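Local coordinates for protein alpha-amylase G-6 (Bacillus halodurans, PDB 2C3G) that probably binds starch through this family 26 carbohydrate-binding module, one piece of a longer amylase, at residues A[23-28]-A[59-64]. Residues are numbered along the deposited sequence; the frame is centred on the assembly and turned at random.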
loop_
_atom_site.group_PDB
_atom_site.type_symbol
_atom_site.label_atom_id
_atom_site.label_comp_id
_atom_site.label_asym_id
_atom_site.label_seq_id
_atom_site.Cartn_x
_atom_site.Cartn_y
_atom_site.Cartn_z
ATOM N N TYR A 23 1.956 4.785 1.840
ATOM C CA TYR A 23 2.504 5.191 3.123
ATOM C C TYR A 23 2.275 4.092 4.166
ATOM O O TYR A 23 1.172 3.562 4.282
ATOM C CB TYR A 23 1.894 6.531 3.587
ATOM C CG TYR A 23 2.419 6.958 4.938
ATOM C CD1 TYR A 23 3.752 7.311 5.099
ATOM C CD2 TYR A 23 1.587 6.969 6.066
ATOM C CE1 TYR A 23 4.241 7.676 6.329
ATOM C CE2 TYR A 23 2.072 7.347 7.299
ATOM C CZ TYR A 23 3.401 7.691 7.423
ATOM O OH TYR A 23 3.910 8.062 8.643
ATOM N N TYR A 24 3.328 3.767 4.911
ATOM C CA TYR A 24 3.317 2.688 5.916
ATOM C C TYR A 24 4.251 2.976 7.096
ATOM O O TYR A 24 5.329 3.552 6.940
ATOM C CB TYR A 24 3.679 1.327 5.298
ATOM C CG TYR A 24 5.056 1.279 4.691
ATOM C CD1 TYR A 24 5.266 1.701 3.382
ATOM C CD2 TYR A 24 6.152 0.809 5.422
ATOM C CE1 TYR A 24 6.516 1.676 2.818
ATOM C CE2 TYR A 24 7.425 0.768 4.862
ATOM C CZ TYR A 24 7.597 1.215 3.549
ATOM O OH TYR A 24 8.840 1.184 2.952
ATOM N N TYR A 25 3.815 2.550 8.278
ATOM C CA TYR A 25 4.560 2.771 9.511
ATOM C C TYR A 25 4.424 1.534 10.418
ATOM O O TYR A 25 3.995 0.477 9.958
ATOM C CB TYR A 25 4.087 4.063 10.208
ATOM C CG TYR A 25 2.602 4.099 10.500
ATOM C CD1 TYR A 25 1.691 4.416 9.504
ATOM C CD2 TYR A 25 2.109 3.823 11.774
ATOM C CE1 TYR A 25 0.346 4.459 9.747
ATOM C CE2 TYR A 25 0.737 3.859 12.031
ATOM C CZ TYR A 25 -0.137 4.181 11.011
ATOM O OH TYR A 25 -1.503 4.222 11.208
ATOM N N ASP A 26 4.727 1.683 11.709
ATOM C CA ASP A 26 5.017 0.541 12.582
ATOM C C ASP A 26 5.062 -0.824 11.886
ATOM O O ASP A 26 4.154 -1.624 11.966
ATOM C CB ASP A 26 4.382 0.585 14.020
ATOM C CG ASP A 26 2.859 0.398 14.059
ATOM O OD1 ASP A 26 2.130 1.399 13.855
ATOM O OD2 ASP A 26 2.301 -0.678 14.399
ATOM N N THR A 27 6.171 -0.995 11.175
ATOM C CA THR A 27 6.601 -2.216 10.524
ATOM C C THR A 27 7.106 -3.201 11.556
ATOM O O THR A 27 7.658 -2.803 12.586
ATOM C CB THR A 27 7.776 -1.886 9.553
ATOM O OG1 THR A 27 8.806 -1.172 10.259
ATOM C CG2 THR A 27 7.347 -0.888 8.456
ATOM N N ASN A 28 6.936 -4.486 11.272
ATOM C CA ASN A 28 7.488 -5.541 12.116
ATOM C C ASN A 28 7.855 -6.726 11.204
ATOM O O ASN A 28 6.989 -7.252 10.500
ATOM C CB ASN A 28 6.477 -5.932 13.227
ATOM C CG ASN A 28 6.989 -7.063 14.152
ATOM O OD1 ASN A 28 8.187 -7.331 14.233
ATOM N ND2 ASN A 28 6.058 -7.722 14.859
ATOM N N SER A 59 4.235 -7.543 9.123
ATOM C CA SER A 59 3.065 -6.695 9.323
ATOM C C SER A 59 3.441 -5.230 9.216
ATOM O O SER A 59 4.604 -4.891 9.355
ATOM C CB SER A 59 2.322 -7.031 10.628
ATOM O OG SER A 59 3.134 -6.873 11.771
ATOM N N VAL A 60 2.447 -4.383 8.977
ATOM C CA VAL A 60 2.612 -2.980 8.600
ATOM C C VAL A 60 1.289 -2.315 8.914
ATOM O O VAL A 60 0.276 -2.998 9.130
ATOM C CB VAL A 60 2.953 -2.857 7.078
ATOM C CG1 VAL A 60 1.902 -2.077 6.262
ATOM C CG2 VAL A 60 4.336 -2.339 6.860
ATOM N N ARG A 61 1.312 -0.983 8.977
ATOM C CA ARG A 61 0.114 -0.163 9.038
ATOM C C ARG A 61 0.190 0.712 7.813
ATOM O O ARG A 61 1.209 1.332 7.588
ATOM C CB ARG A 61 0.115 0.709 10.304
ATOM C CG ARG A 61 -0.953 0.357 11.308
ATOM C CD ARG A 61 -0.416 0.100 12.685
ATOM N NE ARG A 61 -1.498 -0.050 13.668
ATOM C CZ ARG A 61 -1.609 -1.052 14.537
ATOM N NH1 ARG A 61 -2.628 -1.085 15.370
ATOM N NH2 ARG A 61 -0.721 -2.032 14.573
ATOM N N LEU A 62 -0.874 0.764 7.012
ATOM C CA LEU A 62 -0.777 1.485 5.735
ATOM C C LEU A 62 -1.931 2.417 5.315
ATOM O O LEU A 62 -3.092 2.230 5.666
ATOM C CB LEU A 62 -0.408 0.515 4.596
ATOM C CG LEU A 62 -1.438 -0.527 4.123
ATOM C CD1 LEU A 62 -2.423 0.092 3.138
ATOM C CD2 LEU A 62 -0.730 -1.730 3.525
ATOM N N LEU A 63 -1.576 3.432 4.545
ATOM C CA LEU A 63 -2.570 4.263 3.869
ATOM C C LEU A 63 -2.151 4.450 2.413
ATOM O O LEU A 63 -0.971 4.488 2.106
ATOM C CB LEU A 63 -2.697 5.639 4.543
ATOM C CG LEU A 63 -3.118 5.724 6.011
ATOM C CD1 LEU A 63 -1.916 6.071 6.892
ATOM C CD2 LEU A 63 -4.208 6.743 6.197
ATOM N N PHE A 64 -3.138 4.572 1.537
ATOM C CA PHE A 64 -2.927 5.009 0.163
ATOM C C PHE A 64 -3.071 6.523 0.100
ATOM O O PHE A 64 -3.838 7.112 0.866
ATOM C CB PHE A 64 -3.938 4.331 -0.768
ATOM C CG PHE A 64 -3.920 2.836 -0.662
ATOM C CD1 PHE A 64 -2.832 2.115 -1.143
ATOM C CD2 PHE A 64 -4.956 2.157 -0.034
ATOM C CE1 PHE A 64 -2.785 0.722 -1.020
ATOM C CE2 PHE A 64 -4.926 0.758 0.090
ATOM C CZ PHE A 64 -3.838 0.041 -0.396
HETATM O O HOH W 1 3.055 -4.351 12.649
#
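In Tyr25, CG lies between the backbone N and the carbonyl carbon (chi1 56°); the ring beyond it takes Arg61 CB over one face, 3.6 Å from the centroid, in a CH-pi contact. Beyond CB the arginine chain bends at chi2 (126°), and its CD comes close to the carboxylate of Asp26. The salt bridge there, Asp26 OD2 to Arg61 NH2 at 3.3 Å, is weak as a hydrogen bond, with the carboxylate and guanidinium planes 38° apart. Leu63 CD1 touches two tyrosine rings, both at the edge: Tyr23 at CD2, 3.7 Å away, and Tyr25 near CE1. The Tyr25 hydroxyl is bonded to Gly79 N, which helps fix the ring. An alanine at Tyr25 would probably leave Arg61 CB and Leu63 CD1 without the ring they pack on, and Gly79 N without its hydroxyl partner.

Paired backbone hydrogen bonds join Tyr23 with Leu63 and Tyr25 with Arg61; Leu63 N to Tyr23 O is the shortest, 2.8 Å. A beta bulge around Asp26 then shifts the register by one before Asn28 pairs with Ser59. At the bulge a water joins Asp26 O to Ser59 OG. Val60 CG2 touches Thr27 CG2 at 3.7 Å and also packs against the Tyr24 ring at CD2, while Ile54 of strand 49-55 in the second sheet meets both Val60 and Tyr24. Strand 59-66 is the middle of a three-stranded antiparallel sheet, with 20-28 along one edge and 71-82, to which Val60 and Leu62 are bonded through Arg82 and Phe80, along the other.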